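Local coordinates for uncharacterized protein (Thermus thermophilus HB8, PDB 6SCE) that serves as a DNA nuclease of type III CRISPR defence that is switched on by cyclic oligoadenylate, at residues P226-K232 / G258-P264; R176-V180 / Y191-H196; R444-L450 / Y503-H508; L586-W592 / L603-E609. Numbering follows the deposited sequence.

Interaction 1 of 4, residues P226-K232 / G258-P264; sequences PVVPYHK and GVFLVDP
Two short parallel strands, 226-229 and 260-262, run 4.5 Å apart at closest axis approach with their directions 25° apart. Val227 pairs with Phe260, Val228 with Leu261 and Pro229 with Val262. Backbone hydrogen bonds zigzag between them: Phe260 N to Pro226 O (2.8 Å), Val228 N to Phe260 O (2.9 Å), Val262 N to Val228 O (2.8 Å) and Tyr230 N to Val262 O (2.9 Å). Gly258, with positive phi, ends helix 240-257 in a Schellman motif just before the second strand. This is a beta-alpha-beta crossover: almost everything between the segments is helical, and strand 260-262 forms the sheet's edge within the chain. Apolar contacts divide by face. Val227 CG1 meets Val262 CG2 (3.9 Å), whereas on the face of Val228 and Leu261, Val228 CG1 meets Leu261 CD1 (3.8 Å) and Val228 CG2 touches Val259 CG1 (3.4 Å). Helix 206-220 covers this latter face and helix 268-276 the Phe260 face. Beyond the strands, Tyr230 (chi1 p) offers a ring face to Pro264, whose CD lies 4.0 Å from the ring centroid in a CH-pi contact. Lys232 (t, t, m, t), bent at chi3, makes a 2.8 Å salt bridge through NZ to Asp263 OD1.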
# COMPACT_ATOMS: atom_id res chain seq x y z
N PRO A 226 -5.50 9.14 -8.38
CA PRO A 226 -4.85 10.29 -9.01
C PRO A 226 -4.94 10.13 -10.52
O PRO A 226 -4.30 9.22 -11.09
CB PRO A 226 -3.40 10.18 -8.53
CG PRO A 226 -3.35 8.99 -7.60
CD PRO A 226 -4.52 8.14 -7.97
N VAL A 227 -5.72 10.97 -11.15
CA VAL A 227 -5.98 10.86 -12.58
C VAL A 227 -5.16 11.94 -13.26
O VAL A 227 -5.31 13.11 -12.92
CB VAL A 227 -7.45 11.05 -12.91
CG1 VAL A 227 -7.67 10.92 -14.42
CG2 VAL A 227 -8.32 10.06 -12.16
N VAL A 228 -4.24 11.54 -14.16
CA VAL A 228 -3.32 12.48 -14.76
C VAL A 228 -3.37 12.39 -16.28
O VAL A 228 -2.89 11.40 -16.85
CB VAL A 228 -1.89 12.25 -14.26
CG1 VAL A 228 -0.91 13.16 -15.02
CG2 VAL A 228 -1.81 12.57 -12.78
N PRO A 229 -4.02 13.37 -16.93
CA PRO A 229 -4.04 13.38 -18.40
C PRO A 229 -2.68 13.84 -18.87
O PRO A 229 -2.21 14.91 -18.45
CB PRO A 229 -5.14 14.37 -18.76
CG PRO A 229 -5.95 14.51 -17.50
CD PRO A 229 -4.94 14.38 -16.40
N TYR A 230 -2.02 13.01 -19.66
CA TYR A 230 -0.66 13.29 -20.04
C TYR A 230 -0.59 14.48 -21.01
O TYR A 230 -1.57 14.82 -21.68
CB TYR A 230 0.07 12.05 -20.55
CG TYR A 230 -0.48 11.39 -21.79
CD1 TYR A 230 -0.24 11.93 -23.04
CD2 TYR A 230 -1.19 10.19 -21.71
CE1 TYR A 230 -0.72 11.30 -24.18
CE2 TYR A 230 -1.66 9.55 -22.85
CZ TYR A 230 -1.43 10.11 -24.09
OH TYR A 230 -1.90 9.50 -25.23
N HIS A 231 0.57 15.12 -21.02
CA HIS A 231 0.79 16.37 -21.75
C HIS A 231 1.12 16.09 -23.23
O HIS A 231 2.27 16.18 -23.66
CB HIS A 231 1.95 17.12 -21.11
CG HIS A 231 1.59 17.75 -19.79
ND1 HIS A 231 2.47 18.57 -19.11
CD2 HIS A 231 0.46 17.70 -19.04
CE1 HIS A 231 1.89 19.00 -17.99
NE2 HIS A 231 0.67 18.49 -17.93
N LYS A 232 0.07 15.81 -23.97
CA LYS A 232 0.17 15.44 -25.37
C LYS A 232 0.78 16.57 -26.19
O LYS A 232 1.55 16.29 -27.11
CB LYS A 232 -1.19 15.06 -25.93
CG LYS A 232 -1.06 14.28 -27.23
CD LYS A 232 -2.41 13.90 -27.78
CE LYS A 232 -2.91 12.62 -27.16
NZ LYS A 232 -4.21 12.24 -27.78
N GLY A 258 1.69 5.02 -8.62
CA GLY A 258 0.26 4.75 -8.54
C GLY A 258 -0.66 5.79 -9.20
O GLY A 258 -1.81 5.96 -8.80
N VAL A 259 -0.18 6.44 -10.25
CA VAL A 259 -0.99 7.40 -10.99
C VAL A 259 -1.69 6.72 -12.15
O VAL A 259 -1.11 5.86 -12.83
CB VAL A 259 -0.08 8.53 -11.51
CG1 VAL A 259 -0.74 9.33 -12.62
CG2 VAL A 259 0.31 9.40 -10.33
N PHE A 260 -2.93 7.12 -12.40
CA PHE A 260 -3.69 6.65 -13.54
C PHE A 260 -3.46 7.68 -14.66
O PHE A 260 -4.12 8.71 -14.72
CB PHE A 260 -5.15 6.52 -13.17
CG PHE A 260 -6.05 5.99 -14.25
CD1 PHE A 260 -5.66 4.94 -15.07
CD2 PHE A 260 -7.30 6.52 -14.42
CE1 PHE A 260 -6.51 4.45 -16.03
CE2 PHE A 260 -8.17 6.03 -15.37
CZ PHE A 260 -7.77 4.99 -16.18
N LEU A 261 -2.47 7.39 -15.50
CA LEU A 261 -2.10 8.25 -16.63
C LEU A 261 -3.03 8.03 -17.80
O LEU A 261 -3.15 6.92 -18.29
CB LEU A 261 -0.68 7.94 -17.04
CG LEU A 261 0.00 8.99 -17.91
CD1 LEU A 261 0.38 10.19 -17.07
CD2 LEU A 261 1.23 8.41 -18.58
N VAL A 262 -3.69 9.09 -18.26
CA VAL A 262 -4.73 8.97 -19.25
C VAL A 262 -4.52 9.88 -20.45
O VAL A 262 -3.92 10.97 -20.36
CB VAL A 262 -6.16 9.19 -18.69
CG1 VAL A 262 -6.52 8.13 -17.65
CG2 VAL A 262 -6.33 10.59 -18.12
N ASP A 263 -5.08 9.43 -21.56
CA ASP A 263 -5.05 10.18 -22.82
C ASP A 263 -6.06 11.31 -22.69
O ASP A 263 -7.24 11.05 -22.52
CB ASP A 263 -5.35 9.20 -23.97
CG ASP A 263 -5.38 9.86 -25.35
OD1 ASP A 263 -5.33 11.11 -25.47
OD2 ASP A 263 -5.47 9.07 -26.32
N PRO A 264 -5.60 12.58 -22.75
CA PRO A 264 -6.51 13.70 -22.63
C PRO A 264 -7.53 13.75 -23.76
O PRO A 264 -8.54 14.39 -23.63
CB PRO A 264 -5.58 14.92 -22.66
CG PRO A 264 -4.39 14.46 -23.42
CD PRO A 264 -4.21 13.03 -22.99

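Interaction 2 of 4, residues R176-V180 / Y191-H196; sequences REGGV and YWVRPH
Here the beta hairpin of strands 179-184 and 187-192 opens at its base. Gly179 and Trp192 form an antiparallel non-hydrogen-bonded pair (CA to CA 4.5 Å), and Val180 and Tyr191 a hydrogen-bonded pair (5.1 Å). The latter satisfies both of its inward amides: Val180 N gives to Tyr191 O (2.8 Å) and Tyr191 N to Val180 O (2.9 Å). A type II turn from Arg176 to Gly179 leads into the first strand; Gly178 takes its third position at phi/psi 98/-5, where a CB would collide with the preceding carbonyl and with Arg194 NH2. Gly178 O accepts from Val193 N (2.9 Å), carrying the pairing past the strand end. It also receives a CA-H...O contact from Trp192 CA (3.4 Å). Val193 O accepts from Arg194 NH2 (3.2 Å), the m, m, t side chain folding back along its own backbone, and takes a further CA-H...O contact from Gly178 CA (3.4 Å). On its other edge Trp192 pairs with strand 225-229 through backbone hydrogen bonding with Val227, and its indole NE1 is satisfied by His231 NE2; helix 206-220 packs on this side chain, with Phe212 edge-to-face to it. On the face away from the indole, Val180 (t) and Val193 (m) touch, with Val180 CG2 3.5 Å from Val193 CG1.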
# COMPACT_ATOMS: atom_id res chain seq x y z
N ARG A 176 -4.46 24.48 -3.18
CA ARG A 176 -3.79 23.31 -3.76
C ARG A 176 -3.78 23.43 -5.24
O ARG A 176 -4.69 22.94 -5.92
CB ARG A 176 -4.48 22.00 -3.39
CG ARG A 176 -4.58 21.72 -1.91
CD ARG A 176 -3.61 20.66 -1.48
NE ARG A 176 -3.17 20.91 -0.12
CZ ARG A 176 -2.12 20.32 0.44
NH1 ARG A 176 -1.39 19.44 -0.25
NH2 ARG A 176 -1.80 20.62 1.69
N GLU A 177 -2.72 24.04 -5.76
CA GLU A 177 -2.55 24.24 -7.19
C GLU A 177 -2.44 22.88 -7.90
O GLU A 177 -1.92 21.95 -7.32
CB GLU A 177 -1.25 25.05 -7.37
CG GLU A 177 -0.88 25.46 -8.78
CD GLU A 177 0.48 26.14 -8.82
OE1 GLU A 177 1.10 26.33 -7.75
OE2 GLU A 177 0.93 26.49 -9.94
N GLY A 178 -2.94 22.79 -9.11
CA GLY A 178 -2.59 21.65 -9.99
C GLY A 178 -3.57 20.50 -10.06
O GLY A 178 -3.39 19.57 -10.85
N GLY A 179 -4.63 20.55 -9.26
CA GLY A 179 -5.62 19.51 -9.26
C GLY A 179 -7.02 20.00 -9.05
O GLY A 179 -7.26 21.14 -8.61
N VAL A 180 -7.97 19.15 -9.42
CA VAL A 180 -9.39 19.36 -9.14
C VAL A 180 -9.89 18.14 -8.39
O VAL A 180 -9.59 17.03 -8.81
CB VAL A 180 -10.19 19.48 -10.45
CG1 VAL A 180 -11.65 19.83 -10.16
CG2 VAL A 180 -9.58 20.54 -11.37
N TYR A 191 -7.73 15.10 -9.87
CA TYR A 191 -7.56 15.17 -11.33
C TYR A 191 -6.63 16.32 -11.67
O TYR A 191 -6.86 17.47 -11.30
CB TYR A 191 -8.92 15.33 -11.97
CG TYR A 191 -8.95 15.35 -13.48
CD1 TYR A 191 -8.80 16.55 -14.18
CD2 TYR A 191 -9.18 14.20 -14.20
CE1 TYR A 191 -8.86 16.58 -15.57
CE2 TYR A 191 -9.22 14.23 -15.59
CZ TYR A 191 -9.09 15.43 -16.26
OH TYR A 191 -9.15 15.43 -17.63
N TRP A 192 -5.57 15.99 -12.40
CA TRP A 192 -4.46 16.91 -12.70
C TRP A 192 -4.92 17.92 -13.74
O TRP A 192 -5.47 17.55 -14.77
CB TRP A 192 -3.31 16.07 -13.23
CG TRP A 192 -2.07 16.70 -13.85
CD1 TRP A 192 -2.00 17.37 -15.04
CD2 TRP A 192 -0.72 16.61 -13.36
NE1 TRP A 192 -0.70 17.72 -15.30
CE2 TRP A 192 0.11 17.26 -14.30
CE3 TRP A 192 -0.14 16.03 -12.25
CZ2 TRP A 192 1.51 17.37 -14.13
CZ3 TRP A 192 1.23 16.13 -12.07
CH2 TRP A 192 2.05 16.80 -13.02
N VAL A 193 -4.71 19.19 -13.44
CA VAL A 193 -5.03 20.28 -14.37
C VAL A 193 -3.84 21.22 -14.40
O VAL A 193 -3.15 21.44 -13.38
CB VAL A 193 -6.32 21.04 -13.99
CG1 VAL A 193 -7.53 20.14 -14.20
CG2 VAL A 193 -6.27 21.56 -12.57
N ARG A 194 -3.55 21.75 -15.57
CA ARG A 194 -2.49 22.74 -15.72
C ARG A 194 -3.13 23.84 -16.54
O ARG A 194 -2.93 23.90 -17.75
CB ARG A 194 -1.28 22.14 -16.43
CG ARG A 194 -0.42 21.22 -15.60
CD ARG A 194 0.07 21.91 -14.33
NE ARG A 194 1.02 21.14 -13.54
CZ ARG A 194 0.71 20.28 -12.56
NH1 ARG A 194 1.70 19.66 -11.92
NH2 ARG A 194 -0.56 20.01 -12.21
N PRO A 195 -3.98 24.66 -15.89
CA PRO A 195 -4.78 25.65 -16.63
C PRO A 195 -3.99 26.90 -17.09
O PRO A 195 -4.45 27.60 -17.98
CB PRO A 195 -5.88 26.02 -15.63
CG PRO A 195 -5.26 25.80 -14.28
CD PRO A 195 -4.22 24.72 -14.44
N HIS A 196 -2.81 27.15 -16.51
CA HIS A 196 -2.01 28.33 -16.87
C HIS A 196 -1.43 28.15 -18.28
O HIS A 196 -0.99 27.05 -18.62
CB HIS A 196 -0.87 28.57 -15.87
CG HIS A 196 -1.24 28.32 -14.43
ND1 HIS A 196 -2.27 29.00 -13.81
CD2 HIS A 196 -0.72 27.48 -13.51
CE1 HIS A 196 -2.37 28.58 -12.55
NE2 HIS A 196 -1.44 27.66 -12.35

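Interaction 3 of 4, residues R444-L450 / Y503-H508; sequences RPDPGLL and YAVYSH
Tyr503 contributes the largest buried area, reaching from helix 499-513 (chi1 t, chi2 69°) into the N-terminal end of helix 447-458. Its OH donates to Arg444 O (2.6 Å) and lies 3.0 Å from Asp446 N, while its CE2 approaches Leu449 CB (4.2 Å) and Leu450 CB (4.3 Å). Asp446 is the N-cap there: its OD1 accepts from Leu449 N (3.0 Å) and, weakly, Gly448 N (3.0 Å), and the phenol meets the extended 444-446 backbone just before the helix starts. Leu450 (chi1 t, chi2 p) is a knob in a hole formed by Tyr503, Ala504, Ser507 and His508, with CD1 3.9 Å from Ala504 CA and 4.0 Å from Ser507 CB. Tyr506 (t) lays its OH 3.4 Å from Arg444 CA and its CE2 4.3 Å from Pro445 CD. Ser507 OG bonds back to Tyr503 O (2.8 Å). Helix 473-484 packs on Leu449 and sets Trp480 edge-to-face against Tyr503, while Tyr503 and Tyr506 also rest on Met522 of strand 519-528.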
# COMPACT_ATOMS: atom_id res chain seq x y z
N ARG A 444 30.84 -7.34 0.92
CA ARG A 444 30.46 -7.97 2.18
C ARG A 444 31.19 -7.19 3.26
O ARG A 444 32.03 -6.36 2.92
CB ARG A 444 30.85 -9.44 2.19
CG ARG A 444 30.09 -10.31 1.20
CD ARG A 444 28.60 -10.36 1.54
NE ARG A 444 27.84 -11.27 0.69
CZ ARG A 444 27.51 -11.05 -0.59
NH1 ARG A 444 26.81 -11.96 -1.25
NH2 ARG A 444 27.87 -9.93 -1.21
N PRO A 445 30.86 -7.42 4.54
CA PRO A 445 31.60 -6.68 5.56
C PRO A 445 33.04 -7.20 5.65
O PRO A 445 33.27 -8.39 5.45
CB PRO A 445 30.82 -6.95 6.86
CG PRO A 445 29.55 -7.63 6.44
CD PRO A 445 29.84 -8.30 5.14
N ASP A 446 33.98 -6.29 5.91
CA ASP A 446 35.43 -6.59 6.00
C ASP A 446 36.08 -5.50 6.86
O ASP A 446 36.09 -4.34 6.45
CB ASP A 446 36.07 -6.61 4.61
CG ASP A 446 37.59 -6.82 4.64
OD1 ASP A 446 38.32 -5.97 5.20
OD2 ASP A 446 38.06 -7.82 4.06
N PRO A 447 36.62 -5.87 8.04
CA PRO A 447 37.10 -4.87 9.02
C PRO A 447 38.10 -3.84 8.47
O PRO A 447 38.02 -2.65 8.80
CB PRO A 447 37.76 -5.72 10.10
CG PRO A 447 37.05 -7.02 10.03
CD PRO A 447 36.78 -7.24 8.56
N GLY A 448 39.03 -4.32 7.64
CA GLY A 448 40.10 -3.47 7.11
C GLY A 448 39.61 -2.50 6.06
O GLY A 448 40.01 -1.34 6.04
N LEU A 449 38.74 -2.98 5.18
CA LEU A 449 38.14 -2.13 4.17
C LEU A 449 37.21 -1.07 4.79
O LEU A 449 37.12 0.07 4.31
CB LEU A 449 37.40 -3.00 3.14
CG LEU A 449 37.10 -2.44 1.76
CD1 LEU A 449 38.18 -1.50 1.25
CD2 LEU A 449 36.89 -3.59 0.79
N LEU A 450 36.56 -1.43 5.89
CA LEU A 450 35.71 -0.50 6.65
C LEU A 450 36.52 0.62 7.30
O LEU A 450 36.07 1.78 7.33
CB LEU A 450 34.91 -1.25 7.73
CG LEU A 450 34.07 -0.37 8.65
CD1 LEU A 450 33.04 0.43 7.84
CD2 LEU A 450 33.39 -1.20 9.73
N TYR A 503 29.34 2.09 1.83
CA TYR A 503 29.93 0.87 2.38
C TYR A 503 29.92 0.86 3.89
O TYR A 503 29.66 -0.18 4.51
CB TYR A 503 31.35 0.65 1.88
CG TYR A 503 31.90 -0.66 2.37
CD1 TYR A 503 31.40 -1.85 1.88
CD2 TYR A 503 32.89 -0.71 3.34
CE1 TYR A 503 31.88 -3.07 2.33
CE2 TYR A 503 33.38 -1.92 3.81
CZ TYR A 503 32.87 -3.10 3.30
OH TYR A 503 33.33 -4.32 3.74
N ALA A 504 30.20 2.00 4.50
CA ALA A 504 30.12 2.14 5.96
C ALA A 504 28.70 1.92 6.46
O ALA A 504 28.48 1.27 7.48
CB ALA A 504 30.59 3.52 6.39
N VAL A 505 27.73 2.51 5.78
CA VAL A 505 26.35 2.38 6.22
C VAL A 505 25.94 0.91 6.11
O VAL A 505 25.44 0.35 7.07
CB VAL A 505 25.41 3.33 5.47
CG1 VAL A 505 23.94 2.98 5.74
CG2 VAL A 505 25.68 4.77 5.90
N TYR A 506 26.19 0.30 4.95
CA TYR A 506 25.91 -1.12 4.76
C TYR A 506 26.58 -2.02 5.79
O TYR A 506 25.97 -3.00 6.26
CB TYR A 506 26.33 -1.55 3.37
CG TYR A 506 26.56 -3.05 3.23
CD1 TYR A 506 25.49 -3.92 3.05
CD2 TYR A 506 27.84 -3.59 3.31
CE1 TYR A 506 25.69 -5.29 2.93
CE2 TYR A 506 28.05 -4.95 3.18
CZ TYR A 506 26.98 -5.79 3.00
OH TYR A 506 27.20 -7.14 2.88
N SER A 507 27.82 -1.71 6.15
CA SER A 507 28.55 -2.56 7.08
C SER A 507 27.92 -2.52 8.45
O SER A 507 27.72 -3.56 9.06
CB SER A 507 30.04 -2.17 7.16
OG SER A 507 30.70 -2.42 5.92
N HIS A 508 27.63 -1.33 8.95
CA HIS A 508 27.04 -1.23 10.26
C HIS A 508 25.58 -1.72 10.27
O HIS A 508 25.11 -2.22 11.30
CB HIS A 508 27.14 0.20 10.79
CG HIS A 508 28.55 0.62 11.08
ND1 HIS A 508 29.31 0.03 12.07
CD2 HIS A 508 29.34 1.54 10.48
CE1 HIS A 508 30.51 0.58 12.08
NE2 HIS A 508 30.55 1.51 11.13

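Interaction 4 of 4, residues L586-W592 / L603-E609; sequences LMVARRW and LVYMALE
Strands 586-589 and 603-607 are parallel (closest axis approach 4.6 Å, directions 22° apart); Leu586 pairs with Val604, Met587 with Tyr605, Val588 with Met606 and Ala589 with Ala607. Hydrogen bonds run Met587 N to Val604 O (2.7 Å), Met606 N to Met587 O (2.8 Å), Ala589 N to Met606 O (3.0 Å) and Leu608 N to Ala589 O (3.0 Å). Both segments then turn a corner, Arg590 and Leu608 taking helical phi/psi, and Glu609 N to Arg590 O (3.1 Å) and Trp592 N to Glu609 O (3.0 Å) keep the register. Selenomethionine Met587 (m, m, m) lays CG over the Tyr605 ring (4.2 Å to the centroid, CH-pi), beside Trp592, whose CB meets Ala607 CB (3.9 Å). On the other face Leu586 CD1 touches SE of selenomethionine Met606 (3.6 Å), and Val588 CG1 touches Leu608 CD1 (3.9 Å). Strand 551-558, whose Glu556-x-Lys558 is consistent with a PD-(D/E)XK nuclease core, bonds the far edge of 586-590. Backbone pairing and buried apolar packing dominate, with charge at the ends.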
# COMPACT_ATOMS: atom_id res chain seq x y z
N LEU A 586 15.69 5.05 5.21
CA LEU A 586 16.75 5.45 6.13
C LEU A 586 17.60 6.50 5.41
O LEU A 586 18.15 6.24 4.35
CB LEU A 586 17.59 4.26 6.53
CG LEU A 586 18.66 4.54 7.58
CD1 LEU A 586 18.02 4.92 8.90
CD2 LEU A 586 19.57 3.32 7.72
N MSE A 587 17.66 7.69 5.99
CA MSE A 587 18.34 8.82 5.37
C MSE A 587 19.56 9.09 6.21
O MSE A 587 19.43 9.45 7.38
CB MSE A 587 17.41 10.04 5.36
CG MSE A 587 15.98 9.71 4.95
SE MSE A 587 15.94 9.40 3.01
CE MSE A 587 16.02 11.26 2.40
N VAL A 588 20.75 8.87 5.64
CA VAL A 588 22.01 8.98 6.40
C VAL A 588 22.93 10.03 5.79
O VAL A 588 23.28 9.96 4.59
CB VAL A 588 22.80 7.65 6.45
CG1 VAL A 588 24.05 7.79 7.35
CG2 VAL A 588 21.93 6.51 6.94
N ALA A 589 23.32 11.00 6.61
CA ALA A 589 24.28 12.03 6.21
C ALA A 589 25.63 11.81 6.89
O ALA A 589 25.68 11.45 8.06
CB ALA A 589 23.75 13.41 6.55
N ARG A 590 26.71 12.03 6.16
CA ARG A 590 28.04 12.09 6.78
C ARG A 590 28.03 13.17 7.86
O ARG A 590 28.39 12.91 9.01
CB ARG A 590 29.11 12.40 5.73
CG ARG A 590 30.53 12.24 6.25
CD ARG A 590 31.54 12.95 5.36
NE ARG A 590 32.71 13.34 6.14
CZ ARG A 590 32.85 14.48 6.81
NH1 ARG A 590 33.98 14.70 7.48
NH2 ARG A 590 31.90 15.41 6.81
N ARG A 591 27.58 14.37 7.48
CA ARG A 591 27.50 15.52 8.39
C ARG A 591 26.13 16.20 8.36
O ARG A 591 25.70 16.72 7.33
CB ARG A 591 28.59 16.54 8.02
CG ARG A 591 28.89 17.60 9.08
CD ARG A 591 29.56 17.05 10.35
NE ARG A 591 30.72 16.19 10.08
CZ ARG A 591 31.78 16.04 10.88
NH1 ARG A 591 31.88 16.70 12.04
NH2 ARG A 591 32.76 15.22 10.51
N TRP A 592 25.45 16.23 9.50
CA TRP A 592 24.23 17.02 9.64
C TRP A 592 24.57 18.40 10.18
O TRP A 592 25.30 18.52 11.16
CB TRP A 592 23.22 16.34 10.57
CG TRP A 592 21.85 16.94 10.41
CD1 TRP A 592 21.37 18.08 10.99
CD2 TRP A 592 20.80 16.46 9.56
NE1 TRP A 592 20.08 18.33 10.57
CE2 TRP A 592 19.71 17.35 9.69
CE3 TRP A 592 20.67 15.36 8.71
CZ2 TRP A 592 18.51 17.17 9.00
CZ3 TRP A 592 19.48 15.18 8.03
CH2 TRP A 592 18.42 16.08 8.17
N LEU A 603 10.15 8.24 6.92
CA LEU A 603 11.62 8.34 6.83
C LEU A 603 12.25 8.50 8.21
O LEU A 603 11.61 9.03 9.11
CB LEU A 603 12.03 9.49 5.93
CG LEU A 603 11.38 9.53 4.55
CD1 LEU A 603 11.81 10.78 3.80
CD2 LEU A 603 11.73 8.28 3.76
N VAL A 604 13.48 8.01 8.35
CA VAL A 604 14.26 8.12 9.59
C VAL A 604 15.59 8.78 9.20
O VAL A 604 16.20 8.41 8.20
CB VAL A 604 14.52 6.72 10.21
CG1 VAL A 604 15.45 6.80 11.42
CG2 VAL A 604 13.20 6.06 10.61
N TYR A 605 16.00 9.79 9.96
CA TYR A 605 17.17 10.59 9.64
C TYR A 605 18.30 10.30 10.62
O TYR A 605 18.10 10.37 11.84
CB TYR A 605 16.83 12.07 9.70
CG TYR A 605 15.94 12.49 8.56
CD1 TYR A 605 14.55 12.40 8.66
CD2 TYR A 605 16.48 12.95 7.38
CE1 TYR A 605 13.74 12.79 7.61
CE2 TYR A 605 15.68 13.34 6.33
CZ TYR A 605 14.31 13.26 6.44
OH TYR A 605 13.54 13.65 5.38
N MSE A 606 19.48 9.98 10.08
CA MSE A 606 20.65 9.68 10.91
C MSE A 606 21.88 10.35 10.37
O MSE A 606 21.91 10.80 9.21
CB MSE A 606 20.90 8.18 10.96
CG MSE A 606 19.71 7.43 11.55
SE MSE A 606 20.19 5.56 11.76
CE MSE A 606 21.06 5.62 13.55
N ALA A 607 22.91 10.42 11.20
CA ALA A 607 24.16 11.05 10.78
C ALA A 607 25.38 10.51 11.53
O ALA A 607 25.31 10.15 12.70
CB ALA A 607 24.06 12.56 10.95
N LEU A 608 26.49 10.43 10.80
CA LEU A 608 27.77 10.01 11.38
C LEU A 608 28.22 11.06 12.40
O LEU A 608 28.60 10.72 13.53
CB LEU A 608 28.82 9.76 10.30
CG LEU A 608 28.83 8.35 9.71
CD1 LEU A 608 27.48 7.99 9.11
CD2 LEU A 608 29.92 8.21 8.65
N GLU A 609 28.16 12.33 12.00
CA GLU A 609 28.37 13.45 12.93
C GLU A 609 27.29 14.51 12.77
O GLU A 609 26.74 14.70 11.68
CB GLU A 609 29.74 14.10 12.69
CG GLU A 609 30.94 13.21 12.93
CD GLU A 609 31.08 12.74 14.37
OE1 GLU A 609 30.46 13.34 15.28
OE2 GLU A 609 31.83 11.76 14.59

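In the fold
The four contacts follow one another along the chain; none nests in or crosses another. First comes interaction 2, drawing together the base of a hairpin over 10 intervening residues. Interaction 1 then closes a largely helical crossover in the same six-stranded sheet, and the two touch where strand 187-192 neighbours strand 225-229. After the seven-stranded sheet of strands between 293 and 417, interaction 3 brings the start of helix 447-458 to helix 499-513 across 52 residues. Interaction 4 last joins neighbouring parallel strands of the C-terminal sheet, whose face helix 499-513 covers: Val505 CG2 meets Val588 CG1 at 3.7 Å. Centres of interactions 3 and 4 lie about 17 Å apart, those of 1 and 4 about 36 Å.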